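Local coordinates for cell division protein FtsX (Streptococcus pneumoniae, PDB 6HFX) that is the membrane partner in the FtsEX cell-division complex, its large extracellular loop interacting with the essential peptidoglycan hydrolase PcsB, at residues 8-13 with 83-88; 12-17 with 108-113; 16-21 with 31-36; 44-49 with 97-102. All coordinates share one frame; numbering follows the deposited sequence. Where two conformers were deposited one is given.

Interaction 1: 8-13 with 83-88; sequences RVVVYI and YDAYIV
The Tyr12 ring meets Ala85 obliquely, with CD1 of Tyr12 3.7 Å from CB of Ala85. The Tyr83 ring turns an edge to the carbonyl of Ile13, its CD2 lying 3.8 Å from Ile13 O. Against the Tyr86 ring lies the end of Ile13, Ile13 CD1 sitting 3.6 Å from Tyr86 CE2. Ile13 reaches there because CG1 is anti to its carbonyl carbon (chi1 -73°) and the chain then runs nearly extended. Phe54 adds an edge-to-face stack to Tyr86, and Asp19 binds its hydroxyl.

The strands run antiparallel, 164° between their directions. Val9 with Val88 and Val11 with Tyr86 are hydrogen-bonded pairs. Val10 with Ile87 and Tyr12 with Ala85 are non-hydrogen-bonded pairs. Val11 N gives a bond of 2.8 Å to Tyr86 O, and Ile13 N one of 2.7 Å to Asp84 O. A water then joins Ile13 O to Asp84 N.

Val9, Val11, Tyr86 and Val88 share the face covered by helices 38-45 and 96-103. The ladder thus satisfies the backbone N and O atoms of its hydrogen-bonded pairs, while their largely apolar side chains go to the helix-covered face.

Interaction 2: 12-17 with 108-113; sequences YIRKDV and GVSEVQ
Tyr12 and Ile13 pair with Ser110, Glu111 and Val109 in an antiparallel edge contact of the sheet. Strand 109-113 is outermost within the chain and lies beside the central strand 8-13. Tyr12 N gives a 2.7 Å bond to Glu111 O. In return Tyr12 O accepts Ser110 N at 2.8 Å, and Glu111 N only weakly at 3.4 Å.

Two residues, Ser110 and Glu111, therefore face the single residue Tyr12. This is a classic beta bulge, and it shifts the register by one before Ile13 meets Val109. With hairpin 23-26/29-32 and helix 57-66 set aside as insertions, the strands and helices follow the βαββαβ order of a ferredoxin-like fold, and strand 109-113 is its last strand.

Beyond the bulge, Gly108 O takes Arg14 N at 2.7 Å in a nearly straight bond (172°). Gly108 has a positive phi of 102°, a backbone shape suited to glycine. Arg14 turns CG away from its carbonyl carbon, to the side of its backbone N, and this sets CG 3.3 Å from Gly108 O. CG1 of Val17 is 3.5 Å from Gly108 O. Arg14 opens a type I turn that ends at Val17, and this turn brings the valine back over Gly108.

At the other end, the Tyr12 ring turns an edge to the Glu111 carbonyl, Tyr12 CD2 lying 3.6 Å from Glu111 O. Gln113 CB is 4.0 Å from Tyr12 CE2. The Gln113 amide lies nearly coplanar with the Tyr12 ring, their planes 17° apart.

Interaction 3: 16-21 with 31-36; sequences DVEDNS and VTNNDY
The Asn33 amide reaches straight into the 18-21 loop, while the Tyr36 ring lies against the backbone carbonyls of Asp19 to Ser21. Asn33 holds CG anti to its own backbone N (chi1 176°), which sends the amide across to two carbonyls. ND2 of Asn33 gives one bond of 2.8 Å to Glu18 O and one of 2.6 Å to Ser21 O. Both acceptors lie close to the amide plane. The Glu18 oxygen is met nearly along the C=O axis, and the Ser21 oxygen in the carbonyl plane. On the amide's other side, OD1 weakly accepts Asp35 N within the type I turn from Asn33 to Tyr36.

The Tyr36 ring comes in with CE1 3.5 Å from Asn20 O, and that oxygen is at the ring edge. Tyr36 CD1 is 3.5 Å from Ser21 O, but obliquely.

Within the loop, Ser21 OG donates to Glu18 OE2 at 2.9 Å, from above the carboxylate plane. Asp19 points its carboxylate to partners beyond the two segments: the Tyr86 hydroxyl and the backbone N of Val39, at helix 38-45.

The loop leads into hairpin 23-26 and 29-32, and the chain leaves by 33-36. Asn33 therefore clips the two feet of the hairpin together. With one amide nitrogen bound to two carbonyls, its rotation is largely fixed.

Interaction 4: 44-49 with 97-102; sequences KNMSTV and KTIAED
Ile99 puts its side chain between Thr48, Val49 and Met46. From CB it forks. The CG1 branch is anti to the carbonyl carbon (chi1 -84°) and heads for segment 44-49. CG1 of Ile99 lies 3.3 Å from Thr48 OG1, and on another side 4.4 Å from Met46 SD. The tip, CD1, meets most. It is 3.3 Å from Thr48 OG1, and it also lies 3.8 Å from Thr48 CB. Its third neighbour is a methyl, Ile99 CD1 to Val49 CG2 being 4.0 Å. The other branch, CG2, turns to the sheet and packs on Val9.

Thr48 and Ile99 run alongside each other in opposite directions. The hydroxyl of Thr48 sits between its backbone N and carbonyl carbon (chi1 47°), and this turns OG1 onto the isoleucine. The contact is packing, with no hydrogen bond between the segments.

Met46 adds a second point of contact, one helical turn further on. Its chain is extended beyond CG, and CE of Met46 touches CB of Asp102 at 3.6 Å, crossing it at a slant. Met46 also begins the type I turn to Val49, just after helix 38-45 ends. The turn brings Met46, Thr48 and Val49 to the same helix.

The contact lies near the surface. Helix 96-103 lies on the sheet and is flanked by the turn that joins helix 38-45 to strand 49-55. Ile99 also touches Ala90 of strand 85-90, Val49 packs on Val88, and Met46 reaches Ile106.

How the interactions relate
Interactions 1 and 2 share strand 8-13, with centres about 8 Å apart. They build neighbouring strand pairs of one four-stranded antiparallel sheet. Interaction 4 has its centre about 12 Å from that of interaction 1 and packs the turn after helix 38-45 on helix 96-103, which lies over the sheet. Interaction 3 ties together the base of the hairpin 23-26/29-32, its centre about 16 Å from that of interaction 1, and meets it through Asp19 and Tyr86. Interactions 3 and 4 do not touch. Along the chain, interaction 3 is nested inside interaction 1, interaction 4 inside interaction 2, while interactions 1 and 4 cross. Distant parts of the sequence are thereby knit into one extracellular domain with a projecting hairpin.

Interaction 1: 8-13 with 83-88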
loop_
_atom_site.group_PDB
_atom_site.type_symbol
_atom_site.label_atom_id
_atom_site.label_comp_id
_atom_site.label_asym_id
_atom_site.label_seq_id
_atom_site.Cartn_x
_atom_site.Cartn_y
_atom_site.Cartn_z
ATOM N N ARG A 8 -6.414 -5.412 -10.907
ATOM C CA ARG A 8 -5.918 -4.629 -9.781
ATOM C C ARG A 8 -6.015 -5.439 -8.500
ATOM O O ARG A 8 -7.080 -5.984 -8.184
ATOM C CB ARG A 8 -6.696 -3.320 -9.613
ATOM C CG ARG A 8 -7.599 -3.269 -8.375
ATOM C CD ARG A 8 -8.145 -1.847 -8.032
ATOM N NE ARG A 8 -9.214 -1.877 -7.015
ATOM C CZ ARG A 8 -9.879 -0.816 -6.553
ATOM N NH1 ARG A 8 -9.608 0.406 -7.000
ATOM N NH2 ARG A 8 -10.825 -0.985 -5.634
ATOM N N VAL A 9 -4.893 -5.526 -7.783
ATOM C CA VAL A 9 -4.854 -5.984 -6.401
ATOM C C VAL A 9 -4.384 -4.823 -5.535
ATOM O O VAL A 9 -3.448 -4.101 -5.899
ATOM C CB VAL A 9 -3.913 -7.192 -6.220
ATOM C CG1 VAL A 9 -4.057 -7.728 -4.832
ATOM C CG2 VAL A 9 -4.216 -8.257 -7.238
ATOM N N VAL A 10 -5.005 -4.649 -4.377
ATOM C CA VAL A 10 -4.559 -3.634 -3.440
ATOM C C VAL A 10 -3.962 -4.349 -2.219
ATOM O O VAL A 10 -4.637 -5.154 -1.556
ATOM C CB VAL A 10 -5.709 -2.679 -3.074
ATOM C CG1 VAL A 10 -5.225 -1.455 -2.242
ATOM C CG2 VAL A 10 -6.407 -2.207 -4.319
ATOM N N VAL A 11 -2.696 -4.056 -1.922
ATOM C CA VAL A 11 -1.968 -4.671 -0.813
ATOM C C VAL A 11 -1.795 -3.614 0.268
ATOM O O VAL A 11 -0.951 -2.718 0.147
ATOM C CB VAL A 11 -0.617 -5.233 -1.270
ATOM C CG1 VAL A 11 0.227 -5.736 -0.062
ATOM C CG2 VAL A 11 -0.841 -6.354 -2.256
ATOM N N TYR A 12 -2.588 -3.707 1.329
ATOM C CA TYR A 12 -2.503 -2.752 2.426
ATOM C C TYR A 12 -1.403 -3.153 3.392
ATOM O O TYR A 12 -1.216 -4.335 3.682
ATOM C CB TYR A 12 -3.832 -2.668 3.169
ATOM C CG TYR A 12 -4.930 -2.281 2.257
ATOM C CD1 TYR A 12 -5.108 -0.959 1.879
ATOM C CD2 TYR A 12 -5.773 -3.245 1.726
ATOM C CE1 TYR A 12 -6.146 -0.607 1.017
ATOM C CE2 TYR A 12 -6.771 -2.916 0.885
ATOM C CZ TYR A 12 -6.965 -1.612 0.522
ATOM O OH TYR A 12 -8.010 -1.361 -0.345
ATOM N N ILE A 13 -0.707 -2.159 3.907
ATOM C CA ILE A 13 0.504 -2.356 4.692
ATOM C C ILE A 13 0.197 -2.142 6.167
ATOM O O ILE A 13 -0.611 -1.275 6.536
ATOM C CB ILE A 13 1.619 -1.404 4.220
ATOM C CG1 ILE A 13 2.175 -1.851 2.874
ATOM C CG2 ILE A 13 2.740 -1.324 5.262
ATOM C CD1 ILE A 13 2.826 -0.740 2.127
ATOM N N TYR A 83 -4.650 3.192 5.533
ATOM C CA TYR A 83 -3.456 2.359 5.436
ATOM C C TYR A 83 -2.669 2.657 4.172
ATOM O O TYR A 83 -3.252 2.770 3.088
ATOM C CB TYR A 83 -3.809 0.871 5.431
ATOM C CG TYR A 83 -4.644 0.471 6.598
ATOM C CD1 TYR A 83 -5.998 0.766 6.639
ATOM C CD2 TYR A 83 -4.085 -0.198 7.678
ATOM C CE1 TYR A 83 -6.778 0.398 7.735
ATOM C CE2 TYR A 83 -4.851 -0.565 8.768
ATOM C CZ TYR A 83 -6.193 -0.265 8.794
ATOM O OH TYR A 83 -6.954 -0.627 9.880
ATOM N N ASP A 84 -1.339 2.745 4.314
ATOM C CA ASP A 84 -0.456 2.686 3.155
ATOM C C ASP A 84 -0.735 1.431 2.338
ATOM O O ASP A 84 -0.921 0.353 2.897
ATOM C CB ASP A 84 1.014 2.689 3.593
ATOM C CG ASP A 84 1.401 3.972 4.256
ATOM O OD1 ASP A 84 0.597 4.927 4.202
ATOM O OD2 ASP A 84 2.497 4.032 4.839
ATOM N N ALA A 85 -0.739 1.571 1.011
ATOM C CA ALA A 85 -1.085 0.458 0.147
ATOM C C ALA A 85 -0.132 0.422 -1.031
ATOM O O ALA A 85 0.466 1.431 -1.392
ATOM C CB ALA A 85 -2.542 0.567 -0.361
ATOM N N TYR A 86 -0.005 -0.764 -1.623
ATOM C CA TYR A 86 0.561 -0.941 -2.955
ATOM C C TYR A 86 -0.577 -1.332 -3.901
ATOM O O TYR A 86 -1.270 -2.335 -3.684
ATOM C CB TYR A 86 1.677 -1.996 -2.984
ATOM C CG TYR A 86 2.987 -1.477 -2.458
ATOM C CD1 TYR A 86 3.627 -0.414 -3.076
ATOM C CD2 TYR A 86 3.575 -2.031 -1.336
ATOM C CE1 TYR A 86 4.800 0.067 -2.604
ATOM C CE2 TYR A 86 4.771 -1.538 -0.846
ATOM C CZ TYR A 86 5.365 -0.496 -1.491
ATOM O OH TYR A 86 6.530 0.009 -1.027
ATOM N N ILE A 87 -0.769 -0.546 -4.948
ATOM C CA ILE A 87 -1.714 -0.893 -6.001
ATOM C C ILE A 87 -0.927 -1.644 -7.070
ATOM O O ILE A 87 -0.030 -1.085 -7.716
ATOM C CB ILE A 87 -2.421 0.338 -6.574
ATOM C CG1 ILE A 87 -3.380 0.927 -5.532
ATOM C CG2 ILE A 87 -3.248 -0.076 -7.786
ATOM C CD1 ILE A 87 -2.852 2.058 -4.752
ATOM N N VAL A 88 -1.258 -2.915 -7.242
ATOM C CA VAL A 88 -0.505 -3.860 -8.054
ATOM C C VAL A 88 -1.339 -4.219 -9.270
ATOM O O VAL A 88 -2.550 -4.455 -9.157
ATOM C CB VAL A 88 -0.201 -5.114 -7.224
ATOM C CG1 VAL A 88 0.682 -6.084 -7.964
ATOM C CG2 VAL A 88 0.372 -4.722 -5.873
HETATM O O HOH W 1 -0.054 1.709 7.085
#

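Interaction 2: 12-17 with 108-113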
loop_
_atom_site.group_PDB
_atom_site.type_symbol
_atom_site.label_atom_id
_atom_site.label_comp_id
_atom_site.label_asym_id
_atom_site.label_seq_id
_atom_site.Cartn_x
_atom_site.Cartn_y
_atom_site.Cartn_z
ATOM N N TYR A 12 -2.588 -3.707 1.329
ATOM C CA TYR A 12 -2.503 -2.752 2.426
ATOM C C TYR A 12 -1.403 -3.153 3.392
ATOM O O TYR A 12 -1.216 -4.335 3.682
ATOM C CB TYR A 12 -3.832 -2.668 3.169
ATOM C CG TYR A 12 -4.930 -2.281 2.257
ATOM C CD1 TYR A 12 -5.108 -0.959 1.879
ATOM C CD2 TYR A 12 -5.773 -3.245 1.726
ATOM C CE1 TYR A 12 -6.146 -0.607 1.017
ATOM C CE2 TYR A 12 -6.771 -2.916 0.885
ATOM C CZ TYR A 12 -6.965 -1.612 0.522
ATOM O OH TYR A 12 -8.010 -1.361 -0.345
ATOM N N ILE A 13 -0.707 -2.159 3.907
ATOM C CA ILE A 13 0.504 -2.356 4.692
ATOM C C ILE A 13 0.197 -2.142 6.167
ATOM O O ILE A 13 -0.611 -1.275 6.536
ATOM C CB ILE A 13 1.619 -1.404 4.220
ATOM C CG1 ILE A 13 2.175 -1.851 2.874
ATOM C CG2 ILE A 13 2.740 -1.324 5.262
ATOM C CD1 ILE A 13 2.826 -0.740 2.127
ATOM N N ARG A 14 0.824 -2.953 7.016
ATOM C CA ARG A 14 0.672 -2.797 8.454
ATOM C C ARG A 14 1.017 -1.369 8.864
ATOM O O ARG A 14 1.966 -0.770 8.356
ATOM C CB ARG A 14 1.565 -3.803 9.192
ATOM C CG ARG A 14 1.098 -5.267 9.108
ATOM C CD ARG A 14 0.869 -5.873 10.502
ATOM N NE ARG A 14 -0.377 -6.642 10.569
ATOM C CZ ARG A 14 -0.863 -7.202 11.674
ATOM N NH1 ARG A 14 -0.206 -7.089 12.823
ATOM N NH2 ARG A 14 -2.009 -7.877 11.629
ATOM N N LYS A 15 0.229 -0.813 9.778
ATOM C CA LYS A 15 0.466 0.559 10.206
ATOM C C LYS A 15 1.831 0.750 10.868
ATOM O O LYS A 15 2.296 1.889 10.984
ATOM C CB LYS A 15 -0.633 0.994 11.164
ATOM C CG LYS A 15 -1.959 1.331 10.485
ATOM C CD LYS A 15 -2.979 1.635 11.546
ATOM C CE LYS A 15 -4.337 1.945 10.984
ATOM N NZ LYS A 15 -5.192 2.434 12.089
ATOM N N ASP A 16 2.472 -0.329 11.312
ATOM C CA ASP A 16 3.727 -0.257 12.047
ATOM C C ASP A 16 4.957 -0.403 11.159
ATOM O O ASP A 16 6.078 -0.302 11.667
ATOM C CB ASP A 16 3.749 -1.338 13.128
ATOM C CG ASP A 16 3.008 -2.596 12.704
ATOM O OD1 ASP A 16 1.750 -2.569 12.701
ATOM O OD2 ASP A 16 3.678 -3.597 12.357
ATOM N N VAL A 17 4.785 -0.628 9.857
ATOM C CA VAL A 17 5.894 -0.873 8.941
ATOM C C VAL A 17 5.894 0.202 7.868
ATOM O O VAL A 17 4.862 0.456 7.240
ATOM C CB VAL A 17 5.812 -2.255 8.282
ATOM C CG1 VAL A 17 4.402 -2.749 8.291
ATOM C CG2 VAL A 17 6.307 -2.135 6.861
ATOM N N GLY A 108 4.702 -7.669 6.953
ATOM C CA GLY A 108 4.447 -6.267 6.714
ATOM C C GLY A 108 3.111 -5.974 6.052
ATOM O O GLY A 108 2.603 -4.854 6.181
ATOM N N VAL A 109 2.520 -6.953 5.381
ATOM C CA VAL A 109 1.202 -6.774 4.780
ATOM C C VAL A 109 0.124 -6.978 5.842
ATOM O O VAL A 109 0.141 -7.964 6.578
ATOM C CB VAL A 109 1.014 -7.730 3.593
ATOM C CG1 VAL A 109 -0.447 -7.680 3.090
ATOM C CG2 VAL A 109 1.973 -7.348 2.470
ATOM N N SER A 110 -0.818 -6.036 5.924
ATOM C CA SER A 110 -1.946 -6.115 6.847
ATOM C C SER A 110 -3.132 -6.828 6.198
ATOM O O SER A 110 -3.664 -7.792 6.756
ATOM C CB SER A 110 -2.335 -4.704 7.325
ATOM O OG SER A 110 -3.544 -4.707 8.086
ATOM N N GLU A 111 -3.556 -6.366 5.023
ATOM C CA GLU A 111 -4.660 -6.992 4.298
ATOM C C GLU A 111 -4.470 -6.804 2.788
ATOM O O GLU A 111 -3.591 -6.051 2.346
ATOM C CB GLU A 111 -5.997 -6.424 4.757
ATOM C CG GLU A 111 -6.450 -6.934 6.105
ATOM C CD GLU A 111 -6.813 -8.401 6.067
ATOM O OE1 GLU A 111 -7.522 -8.808 5.113
ATOM O OE2 GLU A 111 -6.392 -9.143 6.981
ATOM N N VAL A 112 -5.301 -7.503 1.994
ATOM C CA VAL A 112 -5.194 -7.510 0.533
ATOM C C VAL A 112 -6.569 -7.662 -0.127
ATOM O O VAL A 112 -7.253 -8.679 0.048
ATOM C CB VAL A 112 -4.236 -8.618 0.057
ATOM C CG1 VAL A 112 -2.924 -8.590 0.855
ATOM C CG2 VAL A 112 -4.900 -9.997 0.147
ATOM N N GLN A 113 -6.985 -6.627 -0.863
ATOM C CA GLN A 113 -8.230 -6.615 -1.626
ATOM C C GLN A 113 -7.983 -7.218 -2.998
ATOM O O GLN A 113 -7.203 -6.672 -3.784
ATOM C CB GLN A 113 -8.761 -5.187 -1.757
ATOM C CG GLN A 113 -9.917 -5.022 -2.740
ATOM C CD GLN A 113 -10.386 -3.583 -2.847
ATOM O OE1 GLN A 113 -9.852 -2.707 -2.181
ATOM N NE2 GLN A 113 -11.396 -3.337 -3.678
#

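Interaction 3: 16-21 with 31-36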
loop_
_atom_site.group_PDB
_atom_site.type_symbol
_atom_site.label_atom_id
_atom_site.label_comp_id
_atom_site.label_asym_id
_atom_site.label_seq_id
_atom_site.Cartn_x
_atom_site.Cartn_y
_atom_site.Cartn_z
ATOM N N ASP A 16 2.472 -0.329 11.312
ATOM C CA ASP A 16 3.727 -0.257 12.047
ATOM C C ASP A 16 4.957 -0.403 11.159
ATOM O O ASP A 16 6.078 -0.302 11.667
ATOM C CB ASP A 16 3.749 -1.338 13.128
ATOM C CG ASP A 16 3.008 -2.596 12.704
ATOM O OD1 ASP A 16 1.750 -2.569 12.701
ATOM O OD2 ASP A 16 3.678 -3.597 12.357
ATOM N N VAL A 17 4.785 -0.628 9.857
ATOM C CA VAL A 17 5.894 -0.873 8.941
ATOM C C VAL A 17 5.894 0.202 7.868
ATOM O O VAL A 17 4.862 0.456 7.240
ATOM C CB VAL A 17 5.812 -2.255 8.282
ATOM C CG1 VAL A 17 4.402 -2.749 8.291
ATOM C CG2 VAL A 17 6.307 -2.135 6.861
ATOM N N GLU A 18 7.055 0.804 7.635
ATOM C CA GLU A 18 7.181 1.949 6.735
ATOM C C GLU A 18 7.928 1.518 5.477
ATOM O O GLU A 18 9.143 1.688 5.358
ATOM C CB GLU A 18 7.875 3.103 7.424
ATOM C CG GLU A 18 7.981 4.311 6.541
ATOM C CD GLU A 18 6.690 4.563 5.794
ATOM O OE1 GLU A 18 5.618 4.503 6.435
ATOM O OE2 GLU A 18 6.743 4.793 4.565
ATOM N N ASP A 19 7.178 0.996 4.512
ATOM C CA ASP A 19 7.812 0.370 3.365
ATOM C C ASP A 19 8.334 1.370 2.348
ATOM O O ASP A 19 9.246 1.035 1.583
ATOM C CB ASP A 19 6.841 -0.595 2.684
ATOM C CG ASP A 19 7.563 -1.591 1.796
ATOM O OD1 ASP A 19 8.151 -2.580 2.314
ATOM O OD2 ASP A 19 7.577 -1.349 0.583
ATOM N N ASN A 20 7.779 2.579 2.302
ATOM C CA ASN A 20 8.128 3.502 1.231
ATOM C C ASN A 20 9.182 4.533 1.605
ATOM O O ASN A 20 9.669 5.235 0.714
ATOM C CB ASN A 20 6.882 4.232 0.732
ATOM C CG ASN A 20 7.195 5.129 -0.434
ATOM O OD1 ASN A 20 7.440 4.661 -1.539
ATOM N ND2 ASN A 20 7.245 6.425 -0.181
ATOM N N SER A 21 9.575 4.630 2.873
ATOM C CA SER A 21 10.514 5.656 3.319
ATOM C C SER A 21 11.933 5.093 3.329
ATOM O O SER A 21 12.210 4.091 3.998
ATOM C CB SER A 21 10.141 6.164 4.711
ATOM O OG SER A 21 8.858 6.752 4.724
ATOM N N VAL A 31 18.441 8.349 9.626
ATOM C CA VAL A 31 19.295 7.260 9.163
ATOM C C VAL A 31 18.518 6.325 8.247
ATOM O O VAL A 31 17.328 6.541 7.996
ATOM C CB VAL A 31 19.899 6.494 10.354
ATOM C CG1 VAL A 31 20.705 7.458 11.230
ATOM C CG2 VAL A 31 18.801 5.750 11.151
ATOM N N THR A 32 19.187 5.295 7.726
ATOM C CA THR A 32 18.596 4.464 6.685
ATOM C C THR A 32 17.533 3.534 7.249
ATOM O O THR A 32 17.663 3.004 8.354
ATOM C CB THR A 32 19.651 3.619 5.983
ATOM O OG1 THR A 32 20.021 2.535 6.841
ATOM C CG2 THR A 32 20.865 4.455 5.652
ATOM N N ASN A 33 16.492 3.313 6.448
ATOM C CA ASN A 33 15.388 2.426 6.802
ATOM C C ASN A 33 15.706 1.013 6.325
ATOM O O ASN A 33 15.750 0.756 5.118
ATOM C CB ASN A 33 14.091 2.929 6.174
ATOM C CG ASN A 33 12.926 2.014 6.427
ATOM O OD1 ASN A 33 13.033 1.023 7.144
ATOM N ND2 ASN A 33 11.782 2.363 5.859
ATOM N N ASN A 34 15.925 0.098 7.272
ATOM C CA ASN A 34 16.207 -1.292 6.920
ATOM C C ASN A 34 15.109 -1.870 6.038
ATOM O O ASN A 34 15.381 -2.440 4.972
ATOM C CB ASN A 34 16.366 -2.130 8.192
ATOM C CG ASN A 34 17.810 -2.154 8.717
ATOM O OD1 ASN A 34 18.687 -1.412 8.249
ATOM N ND2 ASN A 34 18.053 -3.016 9.697
ATOM N N ASP A 35 13.854 -1.722 6.472
ATOM C CA ASP A 35 12.692 -2.356 5.864
ATOM C C ASP A 35 12.332 -1.777 4.515
ATOM O O ASP A 35 11.311 -2.189 3.962
ATOM C CB ASP A 35 11.485 -2.233 6.796
ATOM C CG ASP A 35 11.711 -2.914 8.135
ATOM O OD1 ASP A 35 12.784 -3.545 8.312
ATOM O OD2 ASP A 35 10.814 -2.818 9.011
ATOM N N TYR A 36 13.132 -0.862 3.972
ATOM C CA TYR A 36 12.700 -0.121 2.801
ATOM C C TYR A 36 12.471 -1.066 1.636
ATOM O O TYR A 36 13.336 -1.869 1.282
ATOM C CB TYR A 36 13.722 0.952 2.426
ATOM C CG TYR A 36 13.438 1.583 1.080
ATOM C CD1 TYR A 36 12.360 2.416 0.887
ATOM C CD2 TYR A 36 14.250 1.322 -0.004
ATOM C CE1 TYR A 36 12.113 2.971 -0.360
ATOM C CE2 TYR A 36 13.998 1.863 -1.242
ATOM C CZ TYR A 36 12.960 2.680 -1.416
ATOM O OH TYR A 36 12.768 3.197 -2.668
#

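Interaction 4: 44-49 with 97-102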
loop_
_atom_site.group_PDB
_atom_site.type_symbol
_atom_site.label_atom_id
_atom_site.label_comp_id
_atom_site.label_asym_id
_atom_site.label_seq_id
_atom_site.Cartn_x
_atom_site.Cartn_y
_atom_site.Cartn_z
ATOM N N LYS A 44 7.087 -6.856 -6.701
ATOM C CA LYS A 44 7.643 -6.573 -8.020
ATOM C C LYS A 44 8.394 -7.769 -8.584
ATOM O O LYS A 44 8.640 -7.819 -9.797
ATOM C CB LYS A 44 8.552 -5.326 -7.934
ATOM C CG LYS A 44 8.912 -4.614 -9.252
ATOM C CD LYS A 44 7.692 -3.971 -9.896
ATOM C CE LYS A 44 7.972 -3.387 -11.284
ATOM N NZ LYS A 44 8.571 -2.024 -11.257
ATOM N N ASN A 45 8.770 -8.736 -7.746
ATOM C CA ASN A 45 9.452 -9.901 -8.303
ATOM C C ASN A 45 8.487 -10.879 -8.958
ATOM O O ASN A 45 8.844 -11.528 -9.948
ATOM C CB ASN A 45 10.272 -10.614 -7.227
ATOM C CG ASN A 45 11.666 -10.030 -7.083
ATOM O OD1 ASN A 45 12.231 -9.491 -8.038
ATOM N ND2 ASN A 45 12.227 -10.131 -5.886
ATOM N N MET A 46 7.269 -10.996 -8.446
ATOM C CA MET A 46 6.306 -11.900 -9.066
ATOM C C MET A 46 6.284 -11.711 -10.583
ATOM O O MET A 46 6.227 -10.584 -11.086
ATOM C CB MET A 46 4.924 -11.675 -8.450
ATOM C CG MET A 46 4.939 -11.736 -6.913
ATOM S SD MET A 46 3.298 -11.584 -6.161
ATOM C CE MET A 46 3.633 -11.686 -4.405
ATOM N N SER A 47 6.366 -12.833 -11.311
ATOM C CA SER A 47 6.408 -12.813 -12.770
ATOM C C SER A 47 5.092 -12.380 -13.395
ATOM O O SER A 47 5.090 -11.952 -14.552
ATOM C CB SER A 47 6.790 -14.198 -13.305
ATOM O OG SER A 47 6.086 -15.235 -12.628
ATOM N N THR A 48 3.981 -12.519 -12.670
ATOM C CA THR A 48 2.669 -12.085 -13.123
ATOM C C THR A 48 2.383 -10.632 -12.799
ATOM O O THR A 48 1.281 -10.173 -13.082
ATOM C CB THR A 48 1.560 -12.924 -12.480
ATOM O OG1 THR A 48 1.812 -13.016 -11.074
ATOM C CG2 THR A 48 1.469 -14.316 -13.090
ATOM N N VAL A 49 3.310 -9.901 -12.193
ATOM C CA VAL A 49 3.056 -8.508 -11.843
ATOM C C VAL A 49 3.716 -7.599 -12.873
ATOM O O VAL A 49 4.840 -7.852 -13.329
ATOM C CB VAL A 49 3.529 -8.181 -10.415
ATOM C CG1 VAL A 49 3.149 -6.770 -10.084
ATOM C CG2 VAL A 49 2.930 -9.172 -9.387
ATOM N N LYS A 97 -6.052 -13.727 -8.144
ATOM C CA LYS A 97 -6.122 -14.511 -6.907
ATOM C C LYS A 97 -4.799 -15.211 -6.587
ATOM O O LYS A 97 -4.451 -15.352 -5.410
ATOM C CB LYS A 97 -7.270 -15.530 -6.960
ATOM C CG LYS A 97 -8.683 -14.961 -6.673
ATOM C CD LYS A 97 -8.957 -14.668 -5.185
ATOM C CE LYS A 97 -8.087 -13.523 -4.645
ATOM N NZ LYS A 97 -8.255 -13.237 -3.180
ATOM N N THR A 98 -4.054 -15.659 -7.598
ATOM C CA THR A 98 -2.721 -16.203 -7.353
ATOM C C THR A 98 -1.748 -15.160 -6.803
ATOM O O THR A 98 -0.709 -15.533 -6.249
ATOM C CB THR A 98 -2.156 -16.815 -8.644
ATOM O OG1 THR A 98 -1.090 -17.709 -8.320
ATOM C CG2 THR A 98 -1.607 -15.736 -9.607
ATOM N N ILE A 99 -2.054 -13.873 -6.944
ATOM C CA ILE A 99 -1.162 -12.809 -6.515
ATOM C C ILE A 99 -1.579 -12.359 -5.124
ATOM O O ILE A 99 -0.733 -12.075 -4.268
ATOM C CB ILE A 99 -1.196 -11.650 -7.531
ATOM C CG1 ILE A 99 -0.245 -11.943 -8.691
ATOM C CG2 ILE A 99 -0.908 -10.317 -6.879
ATOM C CD1 ILE A 99 -0.558 -11.125 -9.894
ATOM N N ALA A 100 -2.890 -12.299 -4.887
ATOM C CA ALA A 100 -3.393 -11.763 -3.629
ATOM C C ALA A 100 -3.059 -12.681 -2.469
ATOM O O ALA A 100 -2.740 -12.217 -1.370
ATOM C CB ALA A 100 -4.901 -11.560 -3.699
ATOM N N GLU A 101 -3.155 -13.985 -2.682
ATOM C CA GLU A 101 -2.820 -14.890 -1.601
ATOM C C GLU A 101 -1.371 -14.694 -1.203
ATOM O O GLU A 101 -1.069 -14.437 -0.032
ATOM C CB GLU A 101 -3.110 -16.332 -2.011
ATOM C CG GLU A 101 -4.593 -16.580 -2.295
ATOM C CD GLU A 101 -4.924 -18.040 -2.586
ATOM O OE1 GLU A 101 -4.376 -18.607 -3.557
ATOM O OE2 GLU A 101 -5.740 -18.624 -1.842
ATOM N N ASP A 102 -0.465 -14.743 -2.185
ATOM C CA ASP A 102 0.960 -14.546 -1.923
ATOM C C ASP A 102 1.216 -13.243 -1.190
ATOM O O ASP A 102 1.967 -13.209 -0.211
ATOM C CB ASP A 102 1.755 -14.567 -3.225
ATOM C CG ASP A 102 1.710 -15.904 -3.900
ATOM O OD1 ASP A 102 0.968 -16.776 -3.408
ATOM O OD2 ASP A 102 2.392 -16.071 -4.932
#